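Local coordinates for predicted sugar phosphatases of the HAD superfamily (Cytophaga hutchinsonii, PDB 2HX1), which probably hydrolyses the phosphate ester of a sugar phosphate or related small substrate, using a magnesium ion, as other HAD-superfamily phosphatases do, at residues 30-35 with 279-284; 97-102 with 131-136; 160-165 with 196-201. All blocks are in the same frame, centred on the assembly; numbering follows the deposited sequence.

Contact 1 (30-35 with 279-284)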
loop_
_atom_site.group_PDB
_atom_site.type_symbol
_atom_site.label_atom_id
_atom_site.label_comp_id
_atom_site.label_asym_id
_atom_site.label_seq_id
_atom_site.Cartn_x
_atom_site.Cartn_y
_atom_site.Cartn_z
ATOM N N GLY A 30 22.712 25.449 -2.551
ATOM C CA GLY A 30 23.255 25.861 -3.839
ATOM C C GLY A 30 24.065 24.808 -4.579
ATOM O O GLY A 30 23.962 23.620 -4.314
ATOM N N LEU A 31 24.867 25.266 -5.529
ATOM C CA LEU A 31 25.702 24.394 -6.362
ATOM C C LEU A 31 26.664 23.569 -5.531
ATOM O O LEU A 31 27.197 24.071 -4.531
ATOM C CB LEU A 31 26.536 25.243 -7.343
ATOM C CG LEU A 31 25.815 26.104 -8.367
ATOM C CD1 LEU A 31 26.810 26.950 -9.186
ATOM C CD2 LEU A 31 24.949 25.217 -9.250
ATOM N N LEU A 32 26.892 22.317 -5.936
ATOM C CA LEU A 32 27.941 21.498 -5.327
ATOM C C LEU A 32 29.281 22.149 -5.611
ATOM O O LEU A 32 29.556 22.522 -6.748
ATOM C CB LEU A 32 27.955 20.074 -5.890
ATOM C CG LEU A 32 27.317 18.997 -5.004
ATOM C CD1 LEU A 32 25.909 19.378 -4.556
ATOM C CD2 LEU A 32 27.343 17.677 -5.748
ATOM N N PRO A 33 30.113 22.340 -4.580
ATOM C CA PRO A 33 31.350 23.098 -4.876
ATOM C C PRO A 33 32.195 22.419 -5.939
ATOM O O PRO A 33 32.433 21.229 -5.850
ATOM C CB PRO A 33 32.078 23.124 -3.547
ATOM C CG PRO A 33 30.993 22.895 -2.518
ATOM C CD PRO A 33 30.027 21.945 -3.166
ATOM N N GLY A 34 32.599 23.167 -6.951
ATOM C CA GLY A 34 33.436 22.642 -8.030
ATOM C C GLY A 34 32.695 22.182 -9.276
ATOM O O GLY A 34 33.313 21.941 -10.317
ATOM N N ILE A 35 31.366 22.089 -9.210
ATOM C CA ILE A 35 30.614 21.530 -10.321
ATOM C C ILE A 35 30.845 22.303 -11.603
ATOM O O ILE A 35 30.720 21.750 -12.691
ATOM C CB ILE A 35 29.081 21.436 -10.025
ATOM C CG1 ILE A 35 28.404 20.441 -10.989
ATOM C CG2 ILE A 35 28.430 22.825 -10.100
ATOM C CD1 ILE A 35 28.808 19.030 -10.772
ATOM N N SER A 279 30.771 11.585 -6.769
ATOM C CA SER A 279 30.015 12.733 -7.224
ATOM C C SER A 279 30.258 13.015 -8.705
ATOM O O SER A 279 31.136 12.422 -9.333
ATOM C CB SER A 279 30.398 13.985 -6.412
ATOM O OG SER A 279 31.382 14.748 -7.084
ATOM N N ALA A 280 29.478 13.950 -9.235
ATOM C CA ALA A 280 29.608 14.403 -10.609
ATOM C C ALA A 280 30.616 15.530 -10.759
ATOM O O ALA A 280 30.843 16.013 -11.878
ATOM C CB ALA A 280 28.231 14.856 -11.165
ATOM N N VAL A 281 31.213 15.957 -9.652
ATOM C CA VAL A 281 32.245 17.007 -9.685
ATOM C C VAL A 281 33.602 16.441 -10.160
ATOM O O VAL A 281 34.124 15.494 -9.590
ATOM C CB VAL A 281 32.433 17.672 -8.300
ATOM C CG1 VAL A 281 33.437 18.825 -8.410
ATOM C CG2 VAL A 281 31.084 18.158 -7.749
ATOM N N ILE A 282 34.136 17.041 -11.211
ATOM C CA ILE A 282 35.431 16.686 -11.808
ATOM C C ILE A 282 36.526 17.629 -11.300
ATOM O O ILE A 282 36.339 18.845 -11.248
ATOM C CB ILE A 282 35.322 16.762 -13.348
ATOM C CG1 ILE A 282 34.655 15.478 -13.850
ATOM C CG2 ILE A 282 36.665 16.997 -14.027
ATOM C CD1 ILE A 282 34.401 15.450 -15.324
ATOM N N GLU A 283 37.672 17.067 -10.931
ATOM C CA GLU A 283 38.796 17.874 -10.420
ATOM C C GLU A 283 39.778 18.429 -11.487
ATOM O O GLU A 283 39.737 18.043 -12.671
ATOM C CB GLU A 283 39.531 17.076 -9.362
ATOM C CG GLU A 283 38.698 16.920 -8.118
ATOM C CD GLU A 283 39.447 16.244 -7.006
ATOM O OE1 GLU A 283 38.805 15.935 -5.986
ATOM N N LEU A 284 40.659 19.332 -11.032
ATOM C CA LEU A 284 41.481 20.200 -11.894
ATOM C C LEU A 284 40.574 21.118 -12.730
ATOM O O LEU A 284 40.305 22.275 -12.354
ATOM C CB LEU A 284 42.461 19.403 -12.785
#
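No hydrogen bond crosses between 30-35 and 279-284; a single valine, Val281, is pressed instead against the backbone of a tight turn. That turn is a type II beta turn from Leu32 to Ile35, closed by Ile35 N donating to Leu32 O at 3.1 Å, and Gly34 takes its third position with positive phi (96°). A side chain on Gly34 would run into its own preceding carbonyl and also into Val281 CG1, so the bare backbone here is a condition of the packing. CG1, anti to the backbone N of Val281 (chi1 -176°), lies 3.5 Å from Gly34 C and also touches Pro33 O. The other branch, CG2, stands anti to the carbonyl carbon and meets two apolar partners: Leu32 CB at 4.1 Å and Ile35 CD1 at 3.9 Å. Ile35 crosses Val281 at about a right angle. Its CG1 is anti to the backbone N (chi1 -161°), and from there CD1 reaches on to Ala280, 4.2 Å from Ala280 CB.

In the fold, this is where the C-terminal tail, beyond the edge strand 275-277 of the six-stranded parallel sheet, lies against the loop that leads from the small antiparallel hairpin 26-27/30-31 into helix 35-44. The hairpin follows strand 16-19 and the magnesium-site residues Asp20 and Phe22, consistent with the flap that follows the first strand in HAD phosphatases. Thr38 of that helix adds a polar tie, its OG1 hydrogen-bonded to both Ala280 O and Ile282 N. Within the tail, Ser279 OG accepts from Val281 N at 2.8 Å in an ST turn.

Contact 2 (97-102 with 131-136); sequences GGIVAY and GEVNAL
From CB outward, Ile99 runs alongside the start of the neighbouring strand. Its CB lies 4.1 Å from Val133 CG2 and also touches Glu132 O; CG1, anti to the carbonyl carbon, continues past Glu132; and CD1 ends 3.8 Å from Glu132 CB, the two side chains crossing at about a right angle. Ile99, Ala101, Val133 and Leu136 lie on one face of the sheet. There Ala101 CB fits between Val133 CG1 and Leu136 CD1, and helix 146-159 packs over this face through Leu156 on Ala101 and Leu157 on Leu136. Val100 and Ala135 occupy the reverse face, with Val100 CG2 against Ala135 CB.

The backbones make a parallel ladder, the segment axes 4.6 Å apart at their closest and 27° from parallel. Strand 98-103 lies between the edge strand 117-121 and the middle strand 133-138 in the five-stranded sheet of the domain inserted into the HAD core. Ile99 is gripped on both its polar atoms: its N gives a nearly straight bond to Glu132 O (174°), while its O accepts from Asn134 N at 2.8 Å, almost along the C=O axis. The next rung is Ala101 N to Ala135 O, in the carbonyl plane. Ile99 thus pairs with Val133 but Ala101 with Leu136, so strand 133-138 spends one residue more between these rungs: a beta bulge at Asn134, whose psi of -5° departs from the extended backbone.

At the N-terminal end of the ladder Asn134 adds a side-chain bond. With CG anti to the carbonyl carbon, ND2 reaches Gly97 O at 2.7 Å, the oxygen near the amide plane but the donor well above the carbonyl plane. The same ND2 passes 3.5 Å from Gly98 CA, where a beta carbon would collide with it and with Glu132 O.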
loop_
_atom_site.group_PDB
_atom_site.type_symbol
_atom_site.label_atom_id
_atom_site.label_comp_id
_atom_site.label_asym_id
_atom_site.label_seq_id
_atom_site.Cartn_x
_atom_site.Cartn_y
_atom_site.Cartn_z
ATOM N N GLY A 97 -10.306 23.877 -23.374
ATOM C CA GLY A 97 -10.748 25.137 -22.805
ATOM C C GLY A 97 -11.077 25.017 -21.323
ATOM O O GLY A 97 -10.626 24.080 -20.651
ATOM N N GLY A 98 -11.859 25.973 -20.835
ATOM C CA GLY A 98 -12.254 26.058 -19.435
ATOM C C GLY A 98 -11.104 26.468 -18.540
ATOM O O GLY A 98 -10.201 27.171 -18.983
ATOM N N ILE A 99 -11.150 26.026 -17.285
ATOM C CA ILE A 99 -10.156 26.404 -16.273
ATOM C C ILE A 99 -9.228 25.193 -15.928
ATOM O O ILE A 99 -9.688 24.058 -15.824
ATOM C CB ILE A 99 -10.862 26.850 -14.990
ATOM C CG1 ILE A 99 -11.884 27.956 -15.278
ATOM C CG2 ILE A 99 -9.853 27.308 -13.915
ATOM C CD1 ILE A 99 -12.898 28.113 -14.123
ATOM N N VAL A 100 -7.931 25.440 -15.791
ATOM C CA VAL A 100 -6.999 24.456 -15.186
ATOM C C VAL A 100 -6.716 24.952 -13.773
ATOM O O VAL A 100 -6.241 26.071 -13.592
ATOM C CB VAL A 100 -5.700 24.287 -16.046
ATOM C CG1 VAL A 100 -4.637 23.467 -15.329
ATOM C CG2 VAL A 100 -6.036 23.619 -17.387
ATOM N N ALA A 101 -7.117 24.170 -12.768
ATOM C CA ALA A 101 -6.886 24.523 -11.364
ATOM C C ALA A 101 -5.461 24.102 -10.964
ATOM O O ALA A 101 -4.924 23.114 -11.470
ATOM C CB ALA A 101 -7.955 23.878 -10.473
ATOM N N TYR A 102 -4.813 24.875 -10.110
ATOM C CA TYR A 102 -3.477 24.505 -9.700
ATOM C C TYR A 102 -3.225 24.696 -8.222
ATOM O O TYR A 102 -3.815 25.546 -7.580
ATOM C CB TYR A 102 -2.416 25.259 -10.513
ATOM C CG TYR A 102 -2.300 26.757 -10.239
ATOM C CD1 TYR A 102 -1.476 27.231 -9.231
ATOM C CD2 TYR A 102 -2.995 27.690 -11.023
ATOM C CE1 TYR A 102 -1.345 28.601 -8.994
ATOM C CE2 TYR A 102 -2.876 29.033 -10.802
ATOM C CZ TYR A 102 -2.050 29.491 -9.786
ATOM O OH TYR A 102 -1.938 30.827 -9.564
ATOM N N GLY A 131 -17.790 24.042 -12.584
ATOM C CA GLY A 131 -18.261 23.301 -13.762
ATOM C C GLY A 131 -17.407 23.520 -14.990
ATOM O O GLY A 131 -17.553 22.823 -16.011
ATOM N N GLU A 132 -16.520 24.501 -14.898
ATOM C CA GLU A 132 -15.623 24.818 -15.982
ATOM C C GLU A 132 -14.211 24.295 -15.736
ATOM O O GLU A 132 -13.360 24.440 -16.602
ATOM C CB GLU A 132 -15.606 26.332 -16.170
ATOM C CG GLU A 132 -16.733 26.834 -17.056
ATOM C CD GLU A 132 -16.410 26.644 -18.546
ATOM O OE1 GLU A 132 -15.553 27.408 -19.091
ATOM O OE2 GLU A 132 -17.025 25.728 -19.153
ATOM N N VAL A 133 -13.952 23.690 -14.575
ATOM C CA VAL A 133 -12.608 23.211 -14.276
ATOM C C VAL A 133 -12.411 21.876 -14.968
ATOM O O VAL A 133 -13.067 20.899 -14.637
ATOM C CB VAL A 133 -12.328 23.048 -12.775
ATOM C CG1 VAL A 133 -10.948 22.412 -12.553
ATOM C CG2 VAL A 133 -12.396 24.362 -12.051
ATOM N N ASN A 134 -11.447 21.832 -15.891
ATOM C CA ASN A 134 -11.250 20.664 -16.757
ATOM C C ASN A 134 -9.967 19.911 -16.464
ATOM O O ASN A 134 -9.717 18.851 -17.039
ATOM C CB ASN A 134 -11.283 21.124 -18.213
ATOM C CG ASN A 134 -12.626 21.709 -18.603
ATOM O OD1 ASN A 134 -13.655 21.384 -18.014
ATOM N ND2 ASN A 134 -12.616 22.592 -19.570
ATOM N N ALA A 135 -9.153 20.444 -15.556
ATOM C CA ALA A 135 -7.959 19.729 -15.098
ATOM C C ALA A 135 -7.440 20.351 -13.810
ATOM O O ALA A 135 -7.726 21.517 -13.482
ATOM C CB ALA A 135 -6.825 19.708 -16.194
ATOM N N LEU A 136 -6.660 19.565 -13.090
ATOM C CA LEU A 136 -5.964 20.028 -11.898
ATOM C C LEU A 136 -4.484 19.741 -12.081
ATOM O O LEU A 136 -4.125 18.608 -12.396
ATOM C CB LEU A 136 -6.476 19.275 -10.667
ATOM C CG LEU A 136 -5.647 19.408 -9.387
ATOM C CD1 LEU A 136 -5.738 20.859 -8.877
ATOM C CD2 LEU A 136 -6.117 18.399 -8.339
#

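Contact 3 (160-165 with 196-201). With EDO (1,2-ethanediol), chain M.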
loop_
_atom_site.group_PDB
_atom_site.type_symbol
_atom_site.label_atom_id
_atom_site.label_comp_id
_atom_site.label_asym_id
_atom_site.label_seq_id
_atom_site.Cartn_x
_atom_site.Cartn_y
_atom_site.Cartn_z
ATOM N N ARG A 160 -15.392 16.464 -9.812
ATOM C CA ARG A 160 -15.094 16.674 -11.235
ATOM C C ARG A 160 -14.312 15.494 -11.811
ATOM O O ARG A 160 -13.299 15.062 -11.260
ATOM C CB ARG A 160 -14.338 17.989 -11.458
ATOM C CG ARG A 160 -15.184 19.234 -11.150
ATOM C CD ARG A 160 -16.256 19.486 -12.205
ATOM N NE ARG A 160 -15.658 19.857 -13.486
ATOM C CZ ARG A 160 -16.218 19.641 -14.672
ATOM N NH1 ARG A 160 -17.407 19.071 -14.752
ATOM N NH2 ARG A 160 -15.602 19.987 -15.788
ATOM N N THR A 161 -14.781 14.977 -12.933
ATOM C CA THR A 161 -14.128 13.852 -13.564
ATOM C C THR A 161 -13.079 14.425 -14.511
ATOM O O THR A 161 -13.339 14.652 -15.673
ATOM C CB THR A 161 -15.172 12.957 -14.242
ATOM O OG1 THR A 161 -16.070 12.511 -13.228
ATOM C CG2 THR A 161 -14.532 11.712 -14.928
ATOM N N ILE A 162 -11.902 14.723 -13.960
ATOM C CA ILE A 162 -10.865 15.472 -14.679
ATOM C C ILE A 162 -9.484 14.856 -14.379
ATOM O O ILE A 162 -9.296 14.241 -13.336
ATOM C CB ILE A 162 -10.859 17.001 -14.273
ATOM C CG1 ILE A 162 -10.512 17.148 -12.786
ATOM C CG2 ILE A 162 -12.168 17.671 -14.658
ATOM C CD1 ILE A 162 -10.650 18.521 -12.195
ATOM N N PRO A 163 -8.508 15.041 -15.279
ATOM C CA PRO A 163 -7.161 14.583 -14.949
ATOM C C PRO A 163 -6.510 15.398 -13.819
ATOM O O PRO A 163 -6.621 16.624 -13.781
ATOM C CB PRO A 163 -6.398 14.771 -16.265
ATOM C CG PRO A 163 -7.090 15.859 -16.943
ATOM C CD PRO A 163 -8.554 15.664 -16.613
ATOM N N ALA A 164 -5.880 14.702 -12.884
ATOM C CA ALA A 164 -5.042 15.316 -11.869
ATOM C C ALA A 164 -3.595 14.966 -12.219
ATOM O O ALA A 164 -3.254 13.775 -12.335
ATOM C CB ALA A 164 -5.408 14.812 -10.472
ATOM N N ILE A 165 -2.771 15.999 -12.424
ATOM C CA ILE A 165 -1.388 15.862 -12.943
ATOM C C ILE A 165 -0.358 16.409 -11.921
ATOM O O ILE A 165 -0.543 17.486 -11.323
ATOM C CB ILE A 165 -1.241 16.643 -14.294
ATOM C CG1 ILE A 165 -2.221 16.136 -15.342
ATOM C CG2 ILE A 165 0.174 16.535 -14.919
ATOM C CD1 ILE A 165 -2.377 17.093 -16.487
ATOM N N GLY A 196 -7.156 7.422 -2.858
ATOM C CA GLY A 196 -6.629 6.370 -3.751
ATOM C C GLY A 196 -5.720 6.944 -4.840
ATOM O O GLY A 196 -5.540 8.153 -4.955
ATOM N N ARG A 197 -5.105 6.079 -5.630
ATOM C CA ARG A 197 -4.276 6.524 -6.758
ATOM C C ARG A 197 -5.135 7.280 -7.754
ATOM O O ARG A 197 -6.261 6.880 -8.065
ATOM C CB ARG A 197 -3.638 5.328 -7.460
ATOM C CG ARG A 197 -2.837 5.677 -8.715
ATOM C CD ARG A 197 -1.781 4.617 -9.017
ATOM N NE ARG A 197 -2.379 3.314 -9.319
ATOM C CZ ARG A 197 -2.599 2.830 -10.543
ATOM N NH1 ARG A 197 -2.265 3.536 -11.623
ATOM N NH2 ARG A 197 -3.152 1.622 -10.690
ATOM N N ARG A 198 -4.601 8.364 -8.279
ATOM C CA ARG A 198 -5.458 9.334 -8.938
ATOM C C ARG A 198 -4.683 10.351 -9.783
ATOM O O ARG A 198 -5.294 11.014 -10.628
ATOM C CB ARG A 198 -6.327 10.047 -7.870
ATOM C CG ARG A 198 -7.295 11.156 -8.400
ATOM C CD ARG A 198 -8.489 10.566 -9.091
ATOM N NE ARG A 198 -9.522 11.552 -9.419
ATOM C CZ ARG A 198 -9.482 12.360 -10.470
ATOM N NH1 ARG A 198 -8.448 12.340 -11.280
ATOM N NH2 ARG A 198 -10.483 13.209 -10.693
ATOM N N PHE A 199 -3.365 10.490 -9.547
ATOM C CA PHE A 199 -2.532 11.417 -10.310
ATOM C C PHE A 199 -1.838 10.735 -11.466
ATOM O O PHE A 199 -1.325 9.625 -11.339
ATOM C CB PHE A 199 -1.516 12.142 -9.430
ATOM C CG PHE A 199 -2.132 13.210 -8.601
ATOM C CD1 PHE A 199 -2.856 12.885 -7.460
ATOM C CD2 PHE A 199 -2.041 14.523 -8.973
ATOM C CE1 PHE A 199 -3.469 13.869 -6.698
ATOM C CE2 PHE A 199 -2.672 15.531 -8.226
ATOM C CZ PHE A 199 -3.374 15.208 -7.092
ATOM N N ILE A 200 -1.922 11.397 -12.611
ATOM C CA ILE A 200 -1.025 11.151 -13.733
ATOM C C ILE A 200 0.293 11.796 -13.354
ATOM O O ILE A 200 0.355 13.011 -13.082
ATOM C CB ILE A 200 -1.507 11.815 -15.041
ATOM C CG1 ILE A 200 -2.894 11.282 -15.474
ATOM C CG2 ILE A 200 -0.475 11.536 -16.157
ATOM C CD1 ILE A 200 -3.815 12.317 -16.117
ATOM N N ARG A 201 1.337 10.986 -13.310
ATOM C CA ARG A 201 2.664 11.455 -12.946
ATOM C C ARG A 201 3.599 11.491 -14.160
ATOM O O ARG A 201 3.730 10.507 -14.854
ATOM C CB ARG A 201 3.227 10.522 -11.879
ATOM C CG ARG A 201 2.601 10.790 -10.484
ATOM C CD ARG A 201 2.950 9.730 -9.485
ATOM N NE ARG A 201 2.353 10.034 -8.181
ATOM C CZ ARG A 201 2.964 10.666 -7.178
ATOM N NH1 ARG A 201 4.223 11.090 -7.289
ATOM N NH2 ARG A 201 2.305 10.876 -6.037
HETATM C C1 EDO M . -3.422 6.883 -12.674
HETATM O O1 EDO M . -2.083 7.234 -12.293
HETATM C C2 EDO M . -4.286 8.137 -12.740
HETATM O O2 EDO M . -5.529 7.891 -12.080
HETATM O O HOH W 1 -6.105 11.756 -13.133
#
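Ala164 CB sits over one face of the Phe199 ring, 3.8 Å from its centroid and 19° off the normal, a CH-pi contact displaced toward the CE2 rim. On the reverse side of the strands, where Ile165 and Ile200 share a face, Ile200 CD1 touches Pro163 CB at 3.6 Å. Strand 199-202, outermost in the five-stranded sheet, joins its inner neighbour 164-167 through Ile200 N, which donates to Ala164 O at 2.7 Å. Where they splay apart, a water bridges Ala164 N and Arg198 O.

Farther out, Arg198 starts with CG anti to N, bends at chi2 (75°) and turns its guanidinium end-on to Ile162 O: NH1 at 2.9 Å and NH2 at 3.1 Å both donate to this oxygen, which lies in the guanidinium plane. A leucine here would remove both donors and is likely to loosen the loop leading into strand 164-167. A 1,2-ethanediol, probably from the crystallisation liquor, donates through O1 to Phe199 O; the molecule also bonds Thr269 O of the second subunit. With a neutral carbonyl rather than a carboxylate across the contact, the arginine probably stays charged, which would polarise the Ile162 C=O and strengthen both bonds.

How the contacts relate
Contacts 2 and 3 belong to one sheet and to largely buried surroundings, their centres about 13 Å apart; strands 133-138 and 164-167 are neighbours, and Leu136 O to Ile165 N is a probable backbone hydrogen bond between the two contacts. Arg160 NH2 adds a probable bond to Val133 O. Contact 1 stands apart, about 43 Å and 38 Å from them between centres, across the middle of the chain and only partly buried. The chemistry follows the place: contact 2 relies on a ladder inside the sheet, contact 3 on one backbone rung, a methyl-on-ring contact, an arginine and a water at the sheet's edge, contact 1 on apolar touching between loop and tail.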